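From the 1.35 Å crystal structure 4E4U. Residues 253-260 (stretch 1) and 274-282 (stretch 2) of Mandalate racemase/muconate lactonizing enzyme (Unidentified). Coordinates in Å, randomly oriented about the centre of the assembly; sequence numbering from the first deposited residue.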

# COMPACT_ATOMS: atom_id res chain seq x y z
N ILE A 253 -13.80 13.07 14.91
CA ILE A 253 -13.35 13.50 16.23
C ILE A 253 -11.87 13.13 16.37
O ILE A 253 -11.50 11.98 16.11
CB ILE A 253 -14.13 12.80 17.35
CG1 ILE A 253 -15.64 13.01 17.18
CG2 ILE A 253 -13.64 13.27 18.72
CD1 ILE A 253 -16.48 12.12 18.09
N PRO A 254 -11.02 14.09 16.77
CA PRO A 254 -9.61 13.74 16.97
C PRO A 254 -9.43 12.61 17.97
O PRO A 254 -10.09 12.61 19.01
CB PRO A 254 -9.01 15.04 17.53
CG PRO A 254 -9.87 16.11 16.97
CD PRO A 254 -11.27 15.52 17.02
N ILE A 255 -8.57 11.65 17.66
CA ILE A 255 -8.22 10.60 18.61
C ILE A 255 -7.01 11.02 19.43
O ILE A 255 -5.99 11.44 18.87
CB ILE A 255 -7.95 9.24 17.93
CG1 ILE A 255 -9.15 8.82 17.08
CG2 ILE A 255 -7.59 8.18 18.97
CD1 ILE A 255 -10.50 8.85 17.79
N ALA A 256 -7.15 10.94 20.75
CA ALA A 256 -6.05 11.21 21.67
C ALA A 256 -5.70 9.93 22.39
O ALA A 256 -6.58 9.19 22.83
CB ALA A 256 -6.45 12.28 22.69
N THR A 257 -4.41 9.66 22.54
CA THR A 257 -4.00 8.51 23.32
C THR A 257 -2.56 8.64 23.76
O THR A 257 -1.84 9.52 23.29
CB THR A 257 -4.21 7.19 22.54
OG1 THR A 257 -4.29 6.11 23.47
CG2 THR A 257 -3.08 6.96 21.53
N GLY A 258 -2.12 7.77 24.65
CA GLY A 258 -0.71 7.68 24.95
C GLY A 258 -0.31 7.50 26.39
O GLY A 258 0.86 7.25 26.67
N GLU A 259 -1.26 7.62 27.32
CA GLU A 259 -0.88 7.56 28.73
C GLU A 259 -0.36 6.18 29.14
O GLU A 259 0.30 6.06 30.17
CB GLU A 259 -2.03 7.96 29.64
CG GLU A 259 -3.09 6.91 29.81
CD GLU A 259 -4.33 7.48 30.43
OE1 GLU A 259 -4.64 7.14 31.60
OE2 GLU A 259 -5.01 8.28 29.75
N ARG A 260 -0.65 5.16 28.34
CA ARG A 260 -0.18 3.81 28.62
C ARG A 260 0.91 3.35 27.66
O ARG A 260 1.26 2.17 27.63
CB ARG A 260 -1.34 2.82 28.64
CG ARG A 260 -2.25 3.03 29.83
CD ARG A 260 -3.32 1.99 29.89
NE ARG A 260 -4.47 2.34 29.06
CZ ARG A 260 -5.51 1.54 28.86
NH1 ARG A 260 -5.49 0.29 29.32
NH2 ARG A 260 -6.55 1.98 28.16
N GLY A 274 -1.24 6.16 11.80
CA GLY A 274 -2.30 7.16 11.82
C GLY A 274 -3.23 6.95 13.00
O GLY A 274 -4.43 7.24 12.94
N GLY A 275 -2.68 6.43 14.09
CA GLY A 275 -3.49 6.02 15.23
C GLY A 275 -4.04 7.13 16.12
O GLY A 275 -5.04 6.92 16.80
N ALA A 276 -3.39 8.29 16.13
CA ALA A 276 -3.83 9.40 16.97
C ALA A 276 -3.21 10.69 16.48
O ALA A 276 -2.13 10.68 15.88
CB ALA A 276 -3.46 9.16 18.43
N SER A 277 -3.88 11.81 16.75
CA SER A 277 -3.36 13.13 16.39
C SER A 277 -3.02 13.97 17.61
O SER A 277 -2.52 15.08 17.48
CB SER A 277 -4.35 13.88 15.51
OG SER A 277 -5.58 14.04 16.19
N ILE A 278 -3.32 13.44 18.79
CA ILE A 278 -3.04 14.13 20.05
C ILE A 278 -2.39 13.10 20.96
O ILE A 278 -2.98 12.06 21.25
CB ILE A 278 -4.33 14.68 20.68
CG1 ILE A 278 -4.96 15.75 19.76
CG2 ILE A 278 -4.06 15.28 22.06
CD1 ILE A 278 -6.39 16.11 20.13
N LEU A 279 -1.15 13.37 21.38
CA LEU A 279 -0.37 12.41 22.15
C LEU A 279 -0.36 12.77 23.63
O LEU A 279 0.12 13.83 24.02
CB LEU A 279 1.07 12.35 21.65
CG LEU A 279 1.27 12.02 20.18
CD1 LEU A 279 2.74 11.77 19.89
CD2 LEU A 279 0.44 10.82 19.78
N GLN A 280 -0.87 11.85 24.43
CA GLN A 280 -1.03 12.05 25.86
C GLN A 280 0.06 11.33 26.65
O GLN A 280 -0.21 10.55 27.57
CB GLN A 280 -2.42 11.59 26.29
CG GLN A 280 -3.51 12.33 25.55
CD GLN A 280 -4.89 11.80 25.85
OE1 GLN A 280 -5.15 10.60 25.71
NE2 GLN A 280 -5.79 12.69 26.26
N LEU A 281 1.30 11.60 26.29
CA LEU A 281 2.43 11.06 27.03
C LEU A 281 2.37 11.50 28.49
O LEU A 281 1.93 12.61 28.81
CB LEU A 281 3.74 11.51 26.37
CG LEU A 281 4.03 13.02 26.35
CD1 LEU A 281 4.77 13.50 27.60
CD2 LEU A 281 4.82 13.40 25.11
N ASN A 282 2.81 10.61 29.38
CA ASN A 282 3.07 10.99 30.76
C ASN A 282 4.59 10.98 30.92
O ASN A 282 5.24 9.95 30.69
CB ASN A 282 2.39 10.02 31.73
CG ASN A 282 2.53 10.46 33.17
OD1 ASN A 282 3.63 10.75 33.65
ND2 ASN A 282 1.41 10.52 33.88
O HOH W 1 -7.03 11.67 14.89
O HOH W 2 2.81 7.76 28.75
O HOH W 3 -4.08 8.43 27.12

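The shortest and straightest polar link between the two segments runs from Gln280 N to Thr257 O, at 2.8 Å with an N-H...O angle of 174°. Thr257 also donates: its N lies 3.1 Å from Ile278 O, with an angle of 155°. Thr257 thus reaches two residues of the other stretch, Ile278 with its NH and Gln280 with its carbonyl, the spacing expected of parallel strands. The bridges pair Ala256 with Ile278 (CA to CA 4.5 Å) and Thr257 with Leu279 (5.5 Å between their CA atoms).

One step earlier, Ile255 O serves two donors. Ser277 N approaches it to 3.0 Å at 154°, whereas Ile278 N, at 3.3 Å and 142°, makes only a weak hydrogen bond. Two CA-H...O contacts supplement this ladder, both with 144° at the hydrogen: Ala256 CA to Ile278 O at 3.2 Å, and Leu279 CA to Thr257 O at 3.4 Å.

Proximity alone is not sufficient evidence of bonding. Glu259 N sits 3.1 Å from Gln280 O, yet the angle is poor; the same NH instead donates to water 3, with Glu259 N 2.9 Å from the water O. That water in turn donates to Glu259 OE2 and to Gln280 OE1, each 2.8 Å from its O atom, and so joins the two side chains. Water 2 extends the connection beyond the strands, accepting from Asn282 N and donating to Gly258 O, both 2.9 Å from its O. At the other end, water 1 accepts from Ile255 N at 3.2 Å and is hydrogen-bonded to Ser277 OG at 3.1 Å, measured to the water O in each case.

Apolar packing fills in around this framework. Ala256 and Ile278 share one face of the sheet, with Ala256 CB 3.8 Å from Ile278 CB, and Pro254 CB lies 3.8 Å from Ile278 CD1. Thr257 and Leu279 point to the other face, where Thr257 CG2 also comes within 3.8 Å of Ala276 CB. Gln280 has the largest area covered by the opposing segment, 87 Å² of residue surface; its CA-to-CB bond points sideways, but the chain end comes nearer, placing CD 3.6 Å from Ala256 CB.

Gly258 adopts phi/psi of 139/-10°. An ideal CB there would lie a tight 3.0 Å from Gln280 N and would also jam against the preceding carbonyl oxygen, so the local backbone by itself calls for glycine. Altogether the contact buries 537 Å², summed over both sides.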